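Local coordinates for gamma-glutamyl-gamma-aminobutyrate hydrolase PuuD (Escherichia coli, PDB 6VTV) that hydrolyses the gamma-glutamyl linkage of gamma-glutamyl-gamma-aminobutyrate to release 4-aminobutanoate and L-glutamate, the last step of putrescine breakdown to 4-aminobutanoate, at the interface of chains A and B. Sequence-based numbering; all coordinates share one arbitrary frame. Chains: chain A/B, Gamma-glutamyl-gamma-aminobutyrate hydrolase PuuD.

Contact 1: the interface of chains A and B. Residues chain A 26-30; chain B 29-33.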
ATOM      1  N   HIS A  26      15.384   4.839   2.519  1.00 33.40           N
ATOM      2  CA  HIS A  26      14.353   5.259   1.579  1.00 30.86           C
ATOM      3  C   HIS A  26      13.035   5.431   2.319  1.00 30.47           C
ATOM      4  O   HIS A  26      12.646   4.564   3.109  1.00 30.26           O
ATOM      5  CB  HIS A  26      14.181   4.238   0.451  1.00 27.96           C
ATOM      6  CG  HIS A  26      15.360   4.143  -0.463  1.00 29.80           C
ATOM      7  ND1 HIS A  26      15.566   5.023  -1.503  1.00 30.45           N
ATOM      8  CD2 HIS A  26      16.394   3.271  -0.496  1.00 31.16           C
ATOM      9  CE1 HIS A  26      16.678   4.698  -2.136  1.00 32.76           C
ATOM     10  NE2 HIS A  26      17.200   3.639  -1.545  1.00 33.90           N
ATOM     11  N   ALA A  27      12.356   6.546   2.060  1.00 27.64           N
ATOM     12  CA  ALA A  27      11.016   6.739   2.594  1.00 24.55           C
ATOM     13  C   ALA A  27      10.074   5.702   1.998  1.00 25.73           C
ATOM     14  O   ALA A  27      10.061   5.481   0.783  1.00 26.99           O
ATOM     15  CB  ALA A  27      10.520   8.152   2.292  1.00 26.46           C
ATOM     16  N   THR A  28       9.289   5.060   2.858  1.00 21.78           N
ATOM     17  CA  THR A  28       8.474   3.927   2.449  1.00 26.07           C
ATOM     18  C   THR A  28       7.102   4.008   3.097  1.00 24.06           C
ATOM     19  O   THR A  28       6.986   4.308   4.289  1.00 27.92           O
ATOM     20  CB  THR A  28       9.146   2.600   2.825  1.00 25.24           C
ATOM     21  OG1 THR A  28      10.512   2.618   2.395  1.00 24.61           O
ATOM     22  CG2 THR A  28       8.430   1.430   2.170  1.00 27.69           C
ATOM     23  N   GLN A  29       6.068   3.744   2.303  1.00 20.28           N
ATOM     24  CA  GLN A  29       4.718   3.574   2.818  1.00 23.19           C
ATOM     25  C   GLN A  29       4.537   2.120   3.236  1.00 27.91           C
ATOM     26  O   GLN A  29       4.876   1.206   2.477  1.00 26.76           O
ATOM     27  CB  GLN A  29       3.681   3.961   1.764  1.00 28.26           C
ATOM     28  CG  GLN A  29       3.911   5.326   1.146  1.00 34.40           C
ATOM     29  CD  GLN A  29       3.160   6.425   1.865  1.00 36.50           C
ATOM     30  OE1 GLN A  29       1.935   6.382   1.981  1.00 35.08           O
ATOM     31  NE2 GLN A  29       3.893   7.418   2.354  1.00 40.87           N
ATOM     32  N   THR A  30       4.009   1.910   4.439  1.00 27.14           N
ATOM     33  CA  THR A  30       3.943   0.583   5.034  1.00 25.86           C
ATOM     34  C   THR A  30       2.541   0.300   5.557  1.00 26.28           C
ATOM     35  O   THR A  30       1.764   1.212   5.853  1.00 22.47           O
ATOM     36  CB  THR A  30       4.952   0.430   6.182  1.00 26.47           C
ATOM     37  OG1 THR A  30       4.637   1.363   7.224  1.00 25.90           O
ATOM     38  CG2 THR A  30       6.372   0.679   5.691  1.00 24.33           C
TER
ATOM     39  N   GLN B  29       3.589  -5.077   4.562  1.00 18.70           N
ATOM     40  CA  GLN B  29       3.597  -4.814   3.131  1.00 19.58           C
ATOM     41  C   GLN B  29       4.078  -3.388   2.898  1.00 24.49           C
ATOM     42  O   GLN B  29       3.580  -2.449   3.527  1.00 23.36           O
ATOM     43  CB  GLN B  29       2.204  -5.019   2.537  1.00 21.47           C
ATOM     44  CG  GLN B  29       1.675  -6.436   2.690  1.00 25.67           C
ATOM     45  CD  GLN B  29       2.203  -7.366   1.616  1.00 28.90           C
ATOM     46  OE1 GLN B  29       1.930  -7.180   0.430  1.00 26.49           O
ATOM     47  NE2 GLN B  29       2.961  -8.378   2.027  1.00 28.82           N
ATOM     48  N   THR B  30       5.051  -3.228   2.002  1.00 23.70           N
ATOM     49  CA  THR B  30       5.739  -1.956   1.833  1.00 28.19           C
ATOM     50  C   THR B  30       5.718  -1.518   0.375  1.00 25.88           C
ATOM     51  O   THR B  30       5.578  -2.328  -0.544  1.00 23.36           O
ATOM     52  CB  THR B  30       7.195  -2.036   2.316  1.00 30.22           C
ATOM     53  OG1 THR B  30       7.956  -2.841   1.409  1.00 26.01           O
ATOM     54  CG2 THR B  30       7.270  -2.638   3.714  1.00 32.02           C
ATOM     55  N   LEU B  31       5.875  -0.210   0.184  1.00 24.70           N
ATOM     56  CA  LEU B  31       5.992   0.382  -1.144  1.00 24.33           C
ATOM     57  C   LEU B  31       6.798   1.664  -1.015  1.00 26.54           C
ATOM     58  O   LEU B  31       6.355   2.609  -0.355  1.00 25.39           O
ATOM     59  CB  LEU B  31       4.618   0.668  -1.749  1.00 24.82           C
ATOM     60  CG  LEU B  31       4.615   1.366  -3.110  1.00 25.38           C
ATOM     61  CD1 LEU B  31       5.467   0.599  -4.110  1.00 28.61           C
ATOM     62  CD2 LEU B  31       3.193   1.518  -3.615  1.00 22.51           C
ATOM     63  N   GLN B  32       7.977   1.693  -1.636  1.00 22.79           N
ATOM     64  CA  GLN B  32       8.835   2.865  -1.543  1.00 25.75           C
ATOM     65  C   GLN B  32       8.161   4.075  -2.181  1.00 23.66           C
ATOM     66  O   GLN B  32       7.506   3.967  -3.222  1.00 19.60           O
ATOM     67  CB  GLN B  32      10.182   2.590  -2.211  1.00 25.52           C
ATOM     68  CG  GLN B  32      11.110   1.714  -1.383  1.00 25.64           C
ATOM     69  CD  GLN B  32      12.480   1.566  -2.011  1.00 28.93           C
ATOM     70  OE1 GLN B  32      12.650   1.780  -3.209  1.00 30.63           O
ATOM     71  NE2 GLN B  32      13.468   1.195  -1.203  1.00 25.50           N
ATOM     72  N   GLU B  33       8.326   5.236  -1.541  1.00 20.34           N
ATOM     73  CA  GLU B  33       7.628   6.436  -1.987  1.00 21.92           C
ATOM     74  C   GLU B  33       8.102   6.902  -3.359  1.00 25.70           C
ATOM     75  O   GLU B  33       7.318   7.499  -4.106  1.00 23.15           O
ATOM     76  CB  GLU B  33       7.798   7.558  -0.960  1.00 23.76           C
ATOM     77  CG  GLU B  33       6.981   7.361   0.308  1.00 28.93           C
ATOM     78  CD  GLU B  33       6.871   8.623   1.144  1.00 34.71           C
ATOM     79  OE1 GLU B  33       7.450   9.658   0.748  1.00 38.52           O
ATOM     80  OE2 GLU B  33       6.205   8.577   2.199  1.00 34.71           O
TER
HETATM   81  O   HOH W   1      12.614   0.544   1.575  1.00 40.17           O
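A:Gln29 and B:Leu31 pair their backbones in both directions, one rung beside the centre of an antiparallel ladder between strand 26-32 of each subunit. The backbone N of A:Gln29 donates to B:Leu31 O, and B:Leu31 N returns a bond to A:Gln29 O at 2.9 Å. Bridges also pair A:Thr28 with B:Gln32 and A:Thr30 with B:Thr30; the latter is the symmetric centre of the ladder, placing the same residue of both copies face to face, as expected where a two-fold axis passes. Beyond the ladder, B:Glu33 N, in the first residue of helix 33-42, donates a nearly straight bond to A:Ala27 O, 2.9 Å away.

Among side chains, the polar link runs from the amide nitrogen NE2 of A:Gln29 to the carboxylate oxygen OE2 of B:Glu33, 2.6 Å apart. A:Gln29 is bent at its second torsion (chi2 -92°), whereas B:Glu33 is extended beyond CG, and the two chains meet at about a right angle. OE2 lies close to the amide plane of A:Gln29, but the amide meets the carboxylate from above its plane, and the bond is bent at the hydrogen to 138°. The position of OE2 beside the start of a helix may stabilise its negative charge.

A water joins A:Thr28 OG1, at 3.1 Å, to the amide NE2 of B:Gln32. The same hydroxyl donates within its own chain to A:His26 O at 3.0 Å, approaching from above the carbonyl plane.

Packing fills in around these bonds. The extended B:Gln32 lays NE2 over a face of the A:His26 ring at its CG end and against CB, ring and amide planes 37° apart. The apolar contacts are made by threonines: with CG2 anti to the backbone N, A:Thr28 turns this methyl onto B:Thr30 CB, 3.7 Å away, while the two Thr30 methyls meet 4.0 Å apart, CG2 to CG2.

In the fold, this part of the homodimer interface joins the two subunits edge to edge, just before each strand gives way to helix 33-42.

Contact 2: the interface of chains A and B. Residues chain A 50, 53, 58, 61-62; chain B 40, 45-47.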
ATOM      1  N   PRO A  50      -1.783   5.185  -0.473  1.00 26.17           N
ATOM      2  CA  PRO A  50      -0.601   6.005  -0.193  1.00 27.28           C
ATOM      3  C   PRO A  50      -0.979   7.424   0.203  1.00 24.91           C
ATOM      4  O   PRO A  50      -2.054   7.932  -0.126  1.00 27.63           O
ATOM      5  CB  PRO A  50       0.171   5.990  -1.517  1.00 29.21           C
ATOM      6  CG  PRO A  50      -0.412   4.851  -2.301  1.00 29.04           C
ATOM      7  CD  PRO A  50      -1.834   4.746  -1.875  1.00 25.26           C
ATOM      8  N   LEU A  53      -2.439  10.232  -2.099  1.00 20.29           N
ATOM      9  CA  LEU A  53      -3.857  10.271  -2.433  1.00 22.57           C
ATOM     10  C   LEU A  53      -4.631  11.313  -1.634  1.00 27.72           C
ATOM     11  O   LEU A  53      -5.832  11.480  -1.874  1.00 29.23           O
ATOM     12  CB  LEU A  53      -4.483   8.889  -2.224  1.00 21.46           C
ATOM     13  CG  LEU A  53      -3.933   7.756  -3.094  1.00 23.44           C
ATOM     14  CD1 LEU A  53      -4.792   6.507  -2.952  1.00 24.95           C
ATOM     15  CD2 LEU A  53      -3.844   8.190  -4.549  1.00 25.51           C
ATOM     16  N   LEU A  58      -7.457  13.592  -6.519  1.00 28.11           N
ATOM     17  CA  LEU A  58      -7.253  12.147  -6.494  1.00 30.30           C
ATOM     18  C   LEU A  58      -8.219  11.471  -5.531  1.00 30.49           C
ATOM     19  O   LEU A  58      -8.795  10.424  -5.854  1.00 30.61           O
ATOM     20  CB  LEU A  58      -5.807  11.825  -6.114  1.00 27.09           C
ATOM     21  CG  LEU A  58      -4.718  12.334  -7.059  1.00 28.21           C
ATOM     22  CD1 LEU A  58      -3.357  11.796  -6.647  1.00 25.31           C
ATOM     23  CD2 LEU A  58      -5.031  11.955  -8.496  1.00 31.87           C
ATOM     24  N   GLN A  61     -11.721  11.189  -6.968  1.00 33.88           N
ATOM     25  CA  GLN A  61     -11.839  10.171  -8.007  1.00 32.94           C
ATOM     26  C   GLN A  61     -11.854   8.766  -7.420  1.00 33.51           C
ATOM     27  O   GLN A  61     -12.426   7.849  -8.020  1.00 35.92           O
ATOM     28  CB  GLN A  61     -10.692  10.300  -9.008  1.00 31.29           C
ATOM     29  CG  GLN A  61     -10.716  11.565  -9.843  1.00 32.54           C
ATOM     30  CD  GLN A  61      -9.500  11.683 -10.738  1.00 35.99           C
ATOM     31  OE1 GLN A  61      -9.298  10.868 -11.638  1.00 34.89           O
ATOM     32  NE2 GLN A  61      -8.678  12.697 -10.491  1.00 39.73           N
ATOM     33  N   LEU A  62     -11.237   8.580  -6.254  1.00 29.55           N
ATOM     34  CA  LEU A  62     -11.029   7.253  -5.690  1.00 31.55           C
ATOM     35  C   LEU A  62     -12.138   6.833  -4.734  1.00 32.01           C
ATOM     36  O   LEU A  62     -12.391   5.632  -4.584  1.00 31.89           O
ATOM     37  CB  LEU A  62      -9.668   7.216  -4.982  1.00 32.68           C
ATOM     38  CG  LEU A  62      -9.008   5.892  -4.583  1.00 38.64           C
ATOM     39  CD1 LEU A  62      -9.463   5.431  -3.210  1.00 35.09           C
ATOM     40  CD2 LEU A  62      -9.279   4.819  -5.629  1.00 43.39           C
TER
ATOM     41  N   ILE B  40       2.560   9.631  -9.611  1.00 28.00           N
ATOM     42  CA  ILE B  40       1.809  10.856  -9.342  1.00 23.89           C
ATOM     43  C   ILE B  40       2.193  11.945 -10.336  1.00 26.30           C
ATOM     44  O   ILE B  40       1.329  12.584 -10.950  1.00 27.88           O
ATOM     45  CB  ILE B  40       2.044  11.319  -7.892  1.00 23.64           C
ATOM     46  CG1 ILE B  40       1.459  10.314  -6.895  1.00 25.25           C
ATOM     47  CG2 ILE B  40       1.457  12.706  -7.672  1.00 25.70           C
ATOM     48  CD1 ILE B  40      -0.046  10.335  -6.818  1.00 30.33           C
ATOM     49  N   LEU B  45      -3.167   7.584 -10.625  1.00 24.39           N
ATOM     50  CA  LEU B  45      -3.741   7.434  -9.292  1.00 26.92           C
ATOM     51  C   LEU B  45      -3.318   6.078  -8.744  1.00 24.46           C
ATOM     52  O   LEU B  45      -3.933   5.053  -9.078  1.00 25.66           O
ATOM     53  CB  LEU B  45      -5.269   7.550  -9.339  1.00 32.27           C
ATOM     54  CG  LEU B  45      -6.017   7.814  -8.027  1.00 34.35           C
ATOM     55  CD1 LEU B  45      -7.349   8.487  -8.311  1.00 34.48           C
ATOM     56  CD2 LEU B  45      -6.237   6.537  -7.226  1.00 30.40           C
ATOM     57  N   PRO B  46      -2.281   6.012  -7.912  1.00 23.05           N
ATOM     58  CA  PRO B  46      -1.771   4.714  -7.465  1.00 24.56           C
ATOM     59  C   PRO B  46      -2.531   4.171  -6.267  1.00 25.79           C
ATOM     60  O   PRO B  46      -2.919   4.909  -5.358  1.00 28.27           O
ATOM     61  CB  PRO B  46      -0.318   5.029  -7.093  1.00 23.70           C
ATOM     62  CG  PRO B  46      -0.388   6.439  -6.594  1.00 24.58           C
ATOM     63  CD  PRO B  46      -1.447   7.128  -7.432  1.00 24.31           C
ATOM     64  N   ILE B  47      -2.741   2.858  -6.278  1.00 27.02           N
ATOM     65  CA  ILE B  47      -3.227   2.123  -5.117  1.00 27.01           C
ATOM     66  C   ILE B  47      -2.324   0.911  -4.931  1.00 25.20           C
ATOM     67  O   ILE B  47      -2.013   0.208  -5.899  1.00 28.44           O
ATOM     68  CB  ILE B  47      -4.704   1.703  -5.263  1.00 28.33           C
ATOM     69  CG1 ILE B  47      -4.930   0.914  -6.554  1.00 28.53           C
ATOM     70  CG2 ILE B  47      -5.613   2.925  -5.218  1.00 29.26           C
ATOM     71  CD1 ILE B  47      -6.267   0.206  -6.601  1.00 25.85           C
TER
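B:Leu45 pushes its forked tip between A:Leu58, A:Gln61 and A:Leu62 of helix 56-62, in an apolar patch of the homodimer of this peptidase C26 enzyme, a class I glutamine amidotransferase-type hydrolase. Its CG stands anti to the backbone N (chi1 -163°), which carries both methyls towards the partner. The branches divide the work. CD1 lies against the main chain of A:Leu58, 3.4 Å from its carbonyl O, and also reaches CB of A:Gln61 at 3.9 Å. CD2 faces A:Leu62, whose CD2 methyl lies 3.8 Å from it, the two side chains set at a slant to one another. A:Leu58, by contrast, runs past B:Leu45 in the opposite direction: its CD2 stays near CD1 of B:Leu45, while its CD1 meets CD1 of B:Ile40, tip to tip, at 3.6 Å.

A:Leu53, in the 3-10 helix 51-54, is likewise antiparallel to the ring of B:Pro46. The fork of its two methyls faces B:Pro46 O, with CD1 at 3.4 Å and CD2 at 3.5 Å. CD2 also touches the ring carbon CD of B:Pro46 at 3.9 Å and nears CD2 of B:Leu45. A:Pro50 adds its CD to the surroundings of the same carbonyl. At the margin, B:Ile47 turns CG2 towards CD2 of A:Leu62, 4.1 Å away.

The C-alpha centres of contact 1 and contact 2 lie about 15 Å apart on one two-fold interface, so each recurs with the chains exchanged. Helix 33-42 of chain B ties them: its first residue, B:Glu33, belongs to contact 1, and B:Ile40, near its other end, to contact 2. Contact 1 joins the chains mainly by strand pairing, contact 2 by apolar packing; both fit the enzyme's homodimeric state. The centres lie about 20 and 24 Å from A:Cys118, the predicted nucleophile, which suggests a role in assembly rather than direct participation in catalysis.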